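Local coordinates for gram-negative insecticidal protein (Chromobacterium piscinae, PDB 6FBM), which acts as an insecticidal toxin of the MACPF family and probably works by assembling into pores in target-cell membranes, at residues 30-35 and 269-274; 96-101 and 306-311; 355-360 and 419-424. All coordinates share one frame; numbering follows the deposited sequence.

Contact 1: residues 30-35 and 269-274; sequences ASPESL and YATLMD
Leu272 lays its CD2 methyl over the flat face of the peptide that joins Ala30 to Ser31, with CD2 3.4 Å from Ala30 C. Its CG stands anti to the backbone N (chi1 170°), and the branched end beyond it also brings CD2 to 4.2 Å from Ala30 CB. A leucine suits this place because it can blanket a peptide group with an apolar branch. Ala30 meets the strand from the other end: CB rests 3.5 Å from Asp274 CA, and the single methyl of alanine sits easily here, where Ala30 CA and Asp274 CA are 4.9 Å apart. Between these two overlaps, Ala30 O approaches the CA-H of Met273, with Met273 CA 3.3 Å away, a weakly polar contact. That oxygen also takes a weak bond from Arg180, whose same NH1 binds Met273 O. Pro32 crosses Thr271 at about a right angle, its CG 3.7 Å from Thr271 CB, while Pro32 CD touches Leu272 O at 3.4 Å. The Thr271 hydroxyl, placed between N and carbonyl carbon by chi1 of 67°, donates to that same Leu272 O (OG1 to O 2.9 Å) from above the carbonyl plane. Ser31 OG accepts from Glu33 N two residues on, an ST turn at the start of the short 3-10 segment. Strand 271-274 belongs to the antiparallel sheet of the MACPF domain, where Met273 and Asp274 both face Ala176 in a classic beta bulge; the Asp274 carboxylate is held by a salt bridge from OD2 to Lys74 and a hydrogen bond from OD1 to Tyr29, just before Ala30. The loop is therefore held to the strand by shape and apolar contact, while the stronger polar bonds run within each segment or to neighbouring residues.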
ATOM      1  N   ALA A  30      11.215 -30.708  10.169  1.00 15.79           N
ATOM      2  CA  ALA A  30      10.456 -30.188   9.032  1.00 15.89           C
ATOM      3  C   ALA A  30      10.329 -28.673   9.045  1.00 14.98           C
ATOM      4  O   ALA A  30       9.240 -28.111   9.215  1.00 13.22           O
ATOM      5  CB  ALA A  30       9.087 -30.844   8.956  1.00 15.50           C
ATOM      6  N   SER A  31      11.480 -28.033   8.890  1.00 15.33           N
ATOM      7  CA  SER A  31      11.558 -26.588   8.836  1.00 16.32           C
ATOM      8  C   SER A  31      12.454 -26.183   7.676  1.00 16.66           C
ATOM      9  O   SER A  31      13.451 -26.847   7.415  1.00 14.92           O
ATOM     10  CB  SER A  31      12.153 -26.035  10.126  1.00 16.05           C
ATOM     11  OG  SER A  31      12.471 -24.682   9.973  1.00 16.17           O
ATOM     12  N   PRO A  32      12.129 -25.057   7.015  1.00 17.56           N
ATOM     13  CA  PRO A  32      13.041 -24.484   6.018  1.00 18.81           C
ATOM     14  C   PRO A  32      14.390 -24.072   6.589  1.00 19.16           C
ATOM     15  O   PRO A  32      15.362 -24.010   5.855  1.00 17.72           O
ATOM     16  CB  PRO A  32      12.273 -23.235   5.532  1.00 18.70           C
ATOM     17  CG  PRO A  32      10.845 -23.509   5.852  1.00 17.79           C
ATOM     18  CD  PRO A  32      10.874 -24.291   7.110  1.00 18.00           C
ATOM     19  N   GLU A  33      14.451 -23.787   7.882  1.00 22.55           N
ATOM     20  CA  GLU A  33      15.704 -23.396   8.518  1.00 25.46           C
ATOM     21  C   GLU A  33      16.756 -24.495   8.438  1.00 22.58           C
ATOM     22  O   GLU A  33      17.936 -24.187   8.486  1.00 22.98           O
ATOM     23  CB  GLU A  33      15.497 -23.009   9.984  1.00 29.93           C
ATOM     24  CG  GLU A  33      14.773 -21.691  10.271  1.00 33.72           C
ATOM     25  CD  GLU A  33      14.870 -21.337  11.771  1.00 40.55           C
ATOM     26  OE1 GLU A  33      13.877 -21.441  12.547  1.00 42.57           O
ATOM     27  OE2 GLU A  33      15.986 -20.982  12.205  1.00 44.72           O
ATOM     28  N   SER A  34      16.355 -25.754   8.308  1.00 20.98           N
ATOM     29  CA  SER A  34      17.309 -26.844   8.200  1.00 21.32           C
ATOM     30  C   SER A  34      17.540 -27.339   6.758  1.00 22.50           C
ATOM     31  O   SER A  34      18.171 -28.411   6.560  1.00 20.92           O
ATOM     32  CB  SER A  34      16.879 -27.995   9.096  1.00 21.64           C
ATOM     33  OG  SER A  34      17.011 -27.619  10.441  1.00 22.55           O
ATOM     34  N   LEU A  35      17.056 -26.580   5.766  1.00 21.68           N
ATOM     35  CA  LEU A  35      17.439 -26.823   4.381  1.00 23.89           C
ATOM     36  C   LEU A  35      18.887 -26.413   4.173  1.00 25.42           C
ATOM     37  O   LEU A  35      19.377 -25.541   4.855  1.00 24.77           O
ATOM     38  CB  LEU A  35      16.552 -26.053   3.403  1.00 23.83           C
ATOM     39  CG  LEU A  35      15.069 -26.383   3.440  1.00 23.59           C
ATOM     40  CD1 LEU A  35      14.295 -25.315   2.690  1.00 24.72           C
ATOM     41  CD2 LEU A  35      14.793 -27.747   2.875  1.00 23.17           C
ATOM     42  N   TYR A 269       1.721 -17.265   3.977  1.00 15.58           N
ATOM     43  CA  TYR A 269       2.976 -17.538   4.657  1.00 15.33           C
ATOM     44  C   TYR A 269       3.338 -19.007   4.695  1.00 14.31           C
ATOM     45  O   TYR A 269       4.113 -19.412   5.548  1.00 14.30           O
ATOM     46  CB  TYR A 269       2.870 -17.028   6.084  1.00 15.54           C
ATOM     47  CG  TYR A 269       2.775 -15.547   6.175  1.00 16.98           C
ATOM     48  CD1 TYR A 269       3.936 -14.782   6.215  1.00 17.02           C
ATOM     49  CD2 TYR A 269       1.543 -14.896   6.235  1.00 17.66           C
ATOM     50  CE1 TYR A 269       3.880 -13.415   6.353  1.00 17.48           C
ATOM     51  CE2 TYR A 269       1.478 -13.519   6.348  1.00 17.51           C
ATOM     52  CZ  TYR A 269       2.649 -12.785   6.429  1.00 18.07           C
ATOM     53  OH  TYR A 269       2.611 -11.414   6.578  1.00 19.15           O
ATOM     54  N   ALA A 270       2.760 -19.809   3.801  1.00 13.70           N
ATOM     55  CA  ALA A 270       2.963 -21.252   3.827  1.00 13.93           C
ATOM     56  C   ALA A 270       4.406 -21.619   3.533  1.00 13.26           C
ATOM     57  O   ALA A 270       5.031 -20.997   2.687  1.00 12.51           O
ATOM     58  CB  ALA A 270       2.046 -21.938   2.837  1.00 14.09           C
ATOM     59  N   THR A 271       4.913 -22.592   4.282  1.00 12.57           N
ATOM     60  CA  THR A 271       6.224 -23.189   4.039  1.00 12.64           C
ATOM     61  C   THR A 271       6.148 -24.678   4.276  1.00 12.48           C
ATOM     62  O   THR A 271       5.148 -25.188   4.737  1.00 11.80           O
ATOM     63  CB  THR A 271       7.336 -22.644   4.958  1.00 12.80           C
ATOM     64  OG1 THR A 271       7.069 -23.043   6.310  1.00 12.85           O
ATOM     65  CG2 THR A 271       7.395 -21.119   4.896  1.00 13.50           C
ATOM     66  N   LEU A 272       7.212 -25.378   3.916  1.00 12.78           N
ATOM     67  CA  LEU A 272       7.418 -26.739   4.313  1.00 12.70           C
ATOM     68  C   LEU A 272       7.298 -26.697   5.817  1.00 12.33           C
ATOM     69  O   LEU A 272       7.890 -25.857   6.452  1.00 11.61           O
ATOM     70  CB  LEU A 272       8.802 -27.218   3.874  1.00 13.60           C
ATOM     71  CG  LEU A 272       9.315 -28.562   4.401  1.00 13.65           C
ATOM     72  CD1 LEU A 272      10.274 -29.185   3.382  1.00 14.13           C
ATOM     73  CD2 LEU A 272      10.061 -28.423   5.691  1.00 13.78           C
ATOM     74  N   MET A 273       6.485 -27.580   6.369  1.00 12.85           N
ATOM     75  CA  MET A 273       6.297 -27.654   7.800  1.00 13.48           C
ATOM     76  C   MET A 273       6.002 -29.040   8.350  1.00 13.60           C
ATOM     77  O   MET A 273       5.770 -29.157   9.556  1.00 14.12           O
ATOM     78  CB  MET A 273       5.195 -26.683   8.241  1.00 13.99           C
ATOM     79  CG  MET A 273       3.920 -26.691   7.418  1.00 14.39           C
ATOM     80  SD  MET A 273       2.879 -28.164   7.434  1.00 15.98           S
ATOM     81  CE  MET A 273       2.336 -28.126   9.113  1.00 15.44           C
ATOM     82  N   ASP A 274       5.999 -30.083   7.527  1.00 13.33           N
ATOM     83  CA  ASP A 274       5.773 -31.414   8.044  1.00 13.94           C
ATOM     84  C   ASP A 274       6.291 -32.454   7.080  1.00 14.46           C
ATOM     85  O   ASP A 274       6.406 -32.219   5.865  1.00 13.68           O
ATOM     86  CB  ASP A 274       4.281 -31.643   8.319  1.00 14.43           C
ATOM     87  CG  ASP A 274       4.012 -32.608   9.492  1.00 14.86           C
ATOM     88  OD1 ASP A 274       4.967 -33.053  10.165  1.00 14.21           O
ATOM     89  OD2 ASP A 274       2.803 -32.896   9.720  1.00 16.66           O
TER

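Contact 2: residues 96-101 and 306-311; sequences GRYKLF and QSQQSI
Gln308 grips the backbone of Lys99 with both ends of its carboxamide, and here the contact is tight. Lys99 N donates to Gln308 OE1 over 2.7 Å, in the carbonyl plane and on a lone pair. Gln308 NE2 gives a nearly straight bond (173°) to Lys99 O, 2.9 Å away. The chain bends at chi2 (-46°), which turns CD back toward Lys99; with OE1 taking the N-H and NE2 meeting the C=O of one residue, the amide pairs with the backbone much as a peptide would. A second bond from NE2 goes to Ser307 OG at 2.7 Å, again close to the amide plane; Ser307 OG is in turn bonded to Met304 O. Tyr98 presents its edge to the amide: CD1 lies 3.9 Å from Gln308 CD, with the two planes 71° apart. The ring also packs edge-to-face with Phe300. Lys99 CB completes the snug part, 3.4 Å from Gln308 OE1.

Beyond CG the packing slackens. The lysine chain runs out, extended, toward the exposed Ser310, and its NZ stays 4.3 Å from Ser310 OG, taking Glu82 of helix 81-88 as its salt-bridge partner instead. Arg85 of the same helix bonds to the carbonyls of Ser307 and Gln309, on either side of Gln308 in sequence. The contact joins a loop of the MACPF region to the connection that follows helix 300-304. Glutamine suits the task because it carries an acceptor and a two-proton donor side by side: OE1 faces an N-H and NE2 two oxygens, which supports the modelled orientation of the amide over its flip.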
ATOM      1  N   GLY A  96      16.788 -46.984   9.422  1.00 45.96           N
ATOM      2  CA  GLY A  96      17.542 -47.139  10.653  1.00 41.34           C
ATOM      3  C   GLY A  96      16.658 -46.680  11.785  1.00 39.78           C
ATOM      4  O   GLY A  96      15.481 -46.394  11.594  1.00 37.23           O
ATOM      5  N   ARG A  97      17.225 -46.633  12.974  1.00 40.72           N
ATOM      6  CA  ARG A  97      16.489 -46.254  14.163  1.00 42.26           C
ATOM      7  C   ARG A  97      17.257 -45.085  14.753  1.00 38.44           C
ATOM      8  O   ARG A  97      17.648 -45.108  15.921  1.00 40.86           O
ATOM      9  CB  ARG A  97      16.389 -47.448  15.135  1.00 47.08           C
ATOM     10  CG  ARG A  97      15.674 -48.697  14.574  1.00 55.36           C
ATOM     11  CD  ARG A  97      16.273 -50.022  15.129  1.00 60.52           C
ATOM     12  NE  ARG A  97      16.026 -51.266  14.342  1.00 64.20           N
ATOM     13  CZ  ARG A  97      16.721 -51.707  13.273  1.00 66.25           C
ATOM     14  NH1 ARG A  97      17.734 -51.012  12.747  1.00 65.72           N
ATOM     15  NH2 ARG A  97      16.382 -52.870  12.694  1.00 65.30           N
ATOM     16  N   TYR A  98      17.489 -44.059  13.928  1.00 32.52           N
ATOM     17  CA  TYR A  98      18.287 -42.900  14.351  1.00 29.35           C
ATOM     18  C   TYR A  98      17.445 -41.914  15.131  1.00 28.00           C
ATOM     19  O   TYR A  98      16.248 -41.753  14.877  1.00 27.06           O
ATOM     20  CB  TYR A  98      18.945 -42.197  13.150  1.00 28.98           C
ATOM     21  CG  TYR A  98      20.075 -42.979  12.506  1.00 28.89           C
ATOM     22  CD1 TYR A  98      21.373 -42.926  13.016  1.00 27.43           C
ATOM     23  CD2 TYR A  98      19.842 -43.804  11.412  1.00 28.45           C
ATOM     24  CE1 TYR A  98      22.400 -43.667  12.449  1.00 28.26           C
ATOM     25  CE2 TYR A  98      20.872 -44.560  10.848  1.00 29.51           C
ATOM     26  CZ  TYR A  98      22.147 -44.466  11.367  1.00 28.67           C
ATOM     27  OH  TYR A  98      23.154 -45.186  10.816  1.00 29.88           O
ATOM     28  N   LYS A  99      18.082 -41.260  16.093  1.00 28.17           N
ATOM     29  CA  LYS A  99      17.526 -40.083  16.763  1.00 29.17           C
ATOM     30  C   LYS A  99      17.847 -38.842  15.935  1.00 27.33           C
ATOM     31  O   LYS A  99      18.979 -38.336  15.932  1.00 28.26           O
ATOM     32  CB  LYS A  99      18.092 -39.947  18.186  1.00 32.27           C
ATOM     33  CG  LYS A  99      17.819 -41.151  19.067  1.00 32.53           C
ATOM     34  CD  LYS A  99      18.552 -41.093  20.398  1.00 33.84           C
ATOM     35  CE  LYS A  99      18.661 -42.496  20.968  1.00 36.99           C
ATOM     36  NZ  LYS A  99      19.401 -42.511  22.261  1.00 40.06           N
ATOM     37  N   LEU A 100      16.821 -38.361  15.237  1.00 24.67           N
ATOM     38  CA  LEU A 100      16.934 -37.250  14.310  1.00 22.38           C
ATOM     39  C   LEU A 100      16.514 -35.975  14.977  1.00 20.45           C
ATOM     40  O   LEU A 100      16.006 -35.991  16.094  1.00 21.70           O
ATOM     41  CB  LEU A 100      16.050 -37.489  13.096  1.00 22.88           C
ATOM     42  CG  LEU A 100      16.256 -38.788  12.316  1.00 23.28           C
ATOM     43  CD1 LEU A 100      15.233 -38.886  11.203  1.00 23.54           C
ATOM     44  CD2 LEU A 100      17.668 -38.848  11.753  1.00 23.44           C
ATOM     45  N   PHE A 101      16.762 -34.874  14.290  1.00 18.49           N
ATOM     46  CA  PHE A 101      16.259 -33.554  14.675  1.00 18.05           C
ATOM     47  C   PHE A 101      16.724 -33.096  16.059  1.00 18.36           C
ATOM     48  O   PHE A 101      15.962 -32.496  16.812  1.00 16.74           O
ATOM     49  CB  PHE A 101      14.725 -33.510  14.561  1.00 16.77           C
ATOM     50  CG  PHE A 101      14.201 -34.150  13.314  1.00 16.73           C
ATOM     51  CD1 PHE A 101      14.691 -33.776  12.061  1.00 16.38           C
ATOM     52  CD2 PHE A 101      13.235 -35.138  13.379  1.00 16.66           C
ATOM     53  CE1 PHE A 101      14.221 -34.381  10.907  1.00 15.88           C
ATOM     54  CE2 PHE A 101      12.754 -35.743  12.216  1.00 16.57           C
ATOM     55  CZ  PHE A 101      13.256 -35.367  10.979  1.00 15.85           C
ATOM     56  N   GLN A 306      28.181 -38.326  16.296  1.00 40.05           N
ATOM     57  CA  GLN A 306      28.057 -37.200  17.224  1.00 36.88           C
ATOM     58  C   GLN A 306      26.596 -36.938  17.641  1.00 35.25           C
ATOM     59  O   GLN A 306      26.320 -36.694  18.823  1.00 35.08           O
ATOM     60  CB  GLN A 306      28.684 -35.929  16.607  1.00 41.83           C
ATOM     61  CG  GLN A 306      28.770 -34.718  17.556  1.00 45.45           C
ATOM     62  CD  GLN A 306      29.187 -33.400  16.904  1.00 51.23           C
ATOM     63  OE1 GLN A 306      29.894 -33.369  15.892  1.00 57.75           O
ATOM     64  NE2 GLN A 306      28.760 -32.288  17.509  1.00 51.35           N
ATOM     65  N   SER A 307      25.669 -36.992  16.682  1.00 31.55           N
ATOM     66  CA  SER A 307      24.265 -36.688  16.957  1.00 28.95           C
ATOM     67  C   SER A 307      23.590 -37.742  17.832  1.00 27.14           C
ATOM     68  O   SER A 307      22.663 -37.418  18.561  1.00 24.34           O
ATOM     69  CB  SER A 307      23.472 -36.489  15.666  1.00 28.76           C
ATOM     70  OG  SER A 307      23.229 -37.718  15.009  1.00 26.07           O
ATOM     71  N   GLN A 308      24.059 -38.984  17.778  1.00 27.16           N
ATOM     72  CA  GLN A 308      23.442 -40.065  18.547  1.00 26.58           C
ATOM     73  C   GLN A 308      23.896 -40.188  20.001  1.00 27.69           C
ATOM     74  O   GLN A 308      23.403 -41.062  20.695  1.00 29.17           O
ATOM     75  CB  GLN A 308      23.646 -41.406  17.843  1.00 25.44           C
ATOM     76  CG  GLN A 308      23.091 -41.465  16.439  1.00 24.88           C
ATOM     77  CD  GLN A 308      21.688 -40.899  16.347  1.00 24.43           C
ATOM     78  OE1 GLN A 308      20.714 -41.580  16.657  1.00 24.28           O
ATOM     79  NE2 GLN A 308      21.582 -39.645  15.927  1.00 23.22           N
ATOM     80  N   GLN A 309      24.821 -39.347  20.470  1.00 30.48           N
ATOM     81  CA  GLN A 309      25.198 -39.354  21.886  1.00 32.81           C
ATOM     82  C   GLN A 309      23.958 -39.078  22.721  1.00 31.95           C
ATOM     83  O   GLN A 309      23.117 -38.261  22.336  1.00 31.64           O
ATOM     84  CB  GLN A 309      26.257 -38.292  22.219  1.00 35.89           C
ATOM     85  CG  GLN A 309      27.672 -38.605  21.745  1.00 40.88           C
ATOM     86  CD  GLN A 309      28.670 -37.502  22.126  1.00 46.05           C
ATOM     87  OE1 GLN A 309      29.240 -37.492  23.230  1.00 48.32           O
ATOM     88  NE2 GLN A 309      28.879 -36.558  21.203  1.00 42.36           N
ATOM     89  N   SER A 310      23.857 -39.762  23.858  1.00 28.82           N
ATOM     90  CA  SER A 310      22.787 -39.515  24.817  1.00 26.51           C
ATOM     91  C   SER A 310      22.898 -38.120  25.420  1.00 26.34           C
ATOM     92  O   SER A 310      23.988 -37.536  25.510  1.00 23.58           O
ATOM     93  CB  SER A 310      22.807 -40.552  25.932  1.00 27.61           C
ATOM     94  OG  SER A 310      22.204 -41.755  25.473  1.00 29.93           O
ATOM     95  N   ILE A 311      21.745 -37.589  25.819  1.00 26.60           N
ATOM     96  CA  ILE A 311      21.691 -36.340  26.547  1.00 26.21           C
ATOM     97  C   ILE A 311      22.197 -36.665  27.940  1.00 28.11           C
ATOM     98  O   ILE A 311      21.800 -37.691  28.509  1.00 31.02           O
ATOM     99  CB  ILE A 311      20.252 -35.790  26.630  1.00 25.96           C
ATOM    100  CG1 ILE A 311      19.664 -35.567  25.226  1.00 27.72           C
ATOM    101  CG2 ILE A 311      20.190 -34.508  27.464  1.00 26.03           C
ATOM    102  CD1 ILE A 311      20.464 -34.648  24.319  1.00 27.29           C
TER

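Contact 3: residues 355-360 and 419-424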
ATOM      1  N   VAL A 355      12.678 -38.503  56.567  1.00  9.71           N
ATOM      2  CA  VAL A 355      12.079 -39.717  55.988  1.00  9.96           C
ATOM      3  C   VAL A 355      11.831 -40.852  56.991  1.00 10.48           C
ATOM      4  O   VAL A 355      11.144 -41.833  56.660  1.00 10.60           O
ATOM      5  CB  VAL A 355      12.918 -40.243  54.826  1.00  9.95           C
ATOM      6  CG1 VAL A 355      12.907 -39.215  53.710  1.00 10.12           C
ATOM      7  CG2 VAL A 355      14.338 -40.571  55.255  1.00  9.78           C
ATOM      8  N   GLY A 356      12.366 -40.718  58.213  1.00 10.98           N
ATOM      9  CA  GLY A 356      12.243 -41.759  59.228  1.00 10.94           C
ATOM     10  C   GLY A 356      12.890 -41.373  60.528  1.00 10.95           C
ATOM     11  O   GLY A 356      13.646 -40.402  60.578  1.00 11.81           O
ATOM     12  N   GLN A 357      12.556 -42.120  61.581  1.00 10.67           N
ATOM     13  CA  GLN A 357      13.208 -41.996  62.893  1.00 10.64           C
ATOM     14  C   GLN A 357      14.431 -42.857  62.960  1.00 10.32           C
ATOM     15  O   GLN A 357      14.494 -43.904  62.316  1.00 10.17           O
ATOM     16  CB  GLN A 357      12.284 -42.424  64.037  1.00 10.51           C
ATOM     17  CG  GLN A 357      11.599 -41.249  64.665  1.00 10.56           C
ATOM     18  CD  GLN A 357      10.587 -41.636  65.683  1.00 10.63           C
ATOM     19  OE1 GLN A 357      10.275 -42.811  65.871  1.00 10.84           O
ATOM     20  NE2 GLN A 357      10.048 -40.641  66.353  1.00 10.65           N
ATOM     21  N   PHE A 358      15.382 -42.417  63.770  1.00  9.93           N
ATOM     22  CA  PHE A 358      16.452 -43.303  64.197  1.00 10.02           C
ATOM     23  C   PHE A 358      16.009 -44.037  65.467  1.00 10.34           C
ATOM     24  O   PHE A 358      15.470 -43.395  66.384  1.00 10.67           O
ATOM     25  CB  PHE A 358      17.759 -42.546  64.452  1.00  9.62           C
ATOM     26  CG  PHE A 358      18.905 -43.452  64.651  1.00  9.21           C
ATOM     27  CD1 PHE A 358      19.582 -43.967  63.553  1.00  9.27           C
ATOM     28  CD2 PHE A 358      19.260 -43.887  65.916  1.00  9.30           C
ATOM     29  CE1 PHE A 358      20.626 -44.877  63.713  1.00  9.17           C
ATOM     30  CE2 PHE A 358      20.312 -44.792  66.091  1.00  9.02           C
ATOM     31  CZ  PHE A 358      20.989 -45.272  64.987  1.00  9.02           C
ATOM     32  N   GLY A 359      16.234 -45.350  65.513  1.00 10.19           N
ATOM     33  CA  GLY A 359      15.843 -46.164  66.670  1.00 11.10           C
ATOM     34  C   GLY A 359      17.003 -46.813  67.404  1.00 11.70           C
ATOM     35  O   GLY A 359      17.980 -47.209  66.777  1.00 12.66           O
ATOM     36  N   GLN A 360      16.874 -46.949  68.724  1.00 12.32           N
ATOM     37  CA  GLN A 360      17.911 -47.512  69.599  1.00 13.13           C
ATOM     38  C   GLN A 360      17.325 -48.459  70.625  1.00 13.74           C
ATOM     39  O   GLN A 360      16.285 -48.155  71.222  1.00 12.79           O
ATOM     40  CB  GLN A 360      18.496 -46.416  70.452  1.00 13.84           C
ATOM     41  CG  GLN A 360      19.739 -45.809  69.904  1.00 14.81           C
ATOM     42  CD  GLN A 360      19.805 -44.352  70.209  1.00 15.00           C
ATOM     43  OE1 GLN A 360      19.610 -43.530  69.323  1.00 17.32           O
ATOM     44  NE2 GLN A 360      20.102 -44.020  71.457  1.00 13.53           N
ATOM     45  N   GLY A 419      10.819 -44.964  56.618  1.00 12.04           N
ATOM     46  CA  GLY A 419      10.889 -45.383  57.998  1.00 11.32           C
ATOM     47  C   GLY A 419       9.664 -45.053  58.804  1.00 10.71           C
ATOM     48  O   GLY A 419       8.999 -44.058  58.547  1.00 10.47           O
ATOM     49  N   ASP A 420       9.395 -45.883  59.811  1.00 10.40           N
ATOM     50  CA  ASP A 420       8.281 -45.639  60.715  1.00 10.38           C
ATOM     51  C   ASP A 420       8.676 -44.688  61.822  1.00 10.01           C
ATOM     52  O   ASP A 420       9.834 -44.366  61.991  1.00  9.48           O
ATOM     53  CB  ASP A 420       7.752 -46.956  61.276  1.00 10.32           C
ATOM     54  CG  ASP A 420       7.119 -47.831  60.215  1.00 10.19           C
ATOM     55  OD1 ASP A 420       6.654 -47.311  59.188  1.00  9.87           O
ATOM     56  OD2 ASP A 420       7.084 -49.055  60.404  1.00 10.12           O
ATOM     57  N   VAL A 421       7.667 -44.266  62.560  1.00 10.23           N
ATOM     58  CA  VAL A 421       7.796 -43.323  63.651  1.00 10.41           C
ATOM     59  C   VAL A 421       7.102 -43.898  64.866  1.00 10.78           C
ATOM     60  O   VAL A 421       5.921 -44.261  64.802  1.00 11.39           O
ATOM     61  CB  VAL A 421       7.103 -42.007  63.284  1.00 10.19           C
ATOM     62  CG1 VAL A 421       7.106 -41.057  64.460  1.00  9.88           C
ATOM     63  CG2 VAL A 421       7.771 -41.390  62.058  1.00 10.28           C
ATOM     64  N   MET A 422       7.828 -43.995  65.965  1.00 11.28           N
ATOM     65  CA  MET A 422       7.259 -44.433  67.225  1.00 11.56           C
ATOM     66  C   MET A 422       6.767 -43.217  67.962  1.00 12.02           C
ATOM     67  O   MET A 422       7.401 -42.175  67.926  1.00 11.71           O
ATOM     68  CB  MET A 422       8.303 -45.123  68.092  1.00 11.30           C
ATOM     69  CG  MET A 422       8.900 -46.362  67.480  1.00 11.05           C
ATOM     70  SD  MET A 422       7.728 -47.648  67.102  1.00 10.22           S
ATOM     71  CE  MET A 422       7.049 -48.029  68.697  1.00 10.23           C
ATOM     72  N   MET A 423       5.644 -43.392  68.644  1.00 13.36           N
ATOM     73  CA  MET A 423       5.083 -42.413  69.556  1.00 14.37           C
ATOM     74  C   MET A 423       5.004 -43.111  70.907  1.00 14.86           C
ATOM     75  O   MET A 423       4.233 -44.058  71.068  1.00 16.52           O
ATOM     76  CB  MET A 423       3.695 -41.962  69.082  1.00 14.54           C
ATOM     77  CG  MET A 423       3.697 -41.235  67.739  1.00 14.77           C
ATOM     78  SD  MET A 423       4.611 -39.681  67.711  1.00 14.82           S
ATOM     79  CE  MET A 423       3.520 -38.588  68.621  1.00 13.54           C
ATOM     80  N   LEU A 424       5.802 -42.638  71.856  1.00 15.09           N
ATOM     81  CA  LEU A 424       6.086 -43.358  73.089  1.00 14.61           C
ATOM     82  C   LEU A 424       5.745 -42.499  74.312  1.00 15.92           C
ATOM     83  O   LEU A 424       6.170 -41.342  74.409  1.00 14.79           O
ATOM     84  CB  LEU A 424       7.553 -43.764  73.135  1.00 13.85           C
ATOM     85  CG  LEU A 424       8.071 -44.613  71.964  1.00 13.77           C
ATOM     86  CD1 LEU A 424       9.591 -44.719  71.996  1.00 13.51           C
ATOM     87  CD2 LEU A 424       7.484 -46.003  71.932  1.00 13.36           C
TER
HETATM   88  O   HOH W   1       8.387 -39.233  68.392  1.00  6.76           O
HETATM   89  O   HOH W   2      12.201 -45.051  60.795  1.00 20.45           O
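Gln357 reaches across to the edge of strand 421-424 in a beta-rich region of the Vps62 family, probably the beta-tripod part of this toxin. Its CB lies 3.7 Å from Asp420 O. The chain then runs extended, with CD anti to CA (chi2 174°), and crosses Val421 at about a right angle, with CD 3.7 Å from Val421 CG1. At the tip OE1 accepts from Met422 N at 2.7 Å; the bond is fairly straight (161°), although the donor stands 36° above the carbonyl plane. NE2 makes a weak bond to Met422 O, 3.4 Å away, and a firmer one to Asn345 on strand 342-346. Water 1 sits beside this pair, weakly accepting from NE2 and within donating distance of Met422 O.

Strand 421-424 bonds to strand 403-410 through Val421 and Met423, which turns the N-H and C=O of Met422 toward the glutamine; strand 358-360 pairs instead with 342-346. The long amide thereby links two sheets in a buried interior and gives the Met422 N-H a buried acceptor. Before it, Gly356 and Gly419 bring their CA atoms to 4.1 Å, an approach that suits residues lacking side chains. Water 2 bridges the two backbones, 3.0 Å from Gln357 O and 2.7 Å from Asp420 O.

From the N terminus the chain first passes residues 30-35, then 96-101, before either meets its partner. Contact 1 closes at 269-274, bringing strand 271-274 of the MACPF sheet back against an early loop; contact 2 closes at 306-311, joining the loop between helices 81-88 and 102-108 to the connection after helix 300-304. Their segments alternate, so the two loops cross, and their nearest atoms are about 5 Å apart, with Phe101 of contact 2 packing on Tyr29 beside contact 1. Contact 3 follows in series, spanning only 58 residues, and ties two sheets of the C-terminal part. It lies on the opposite side of the chain's centre, its centre about 48 Å from that of contact 2.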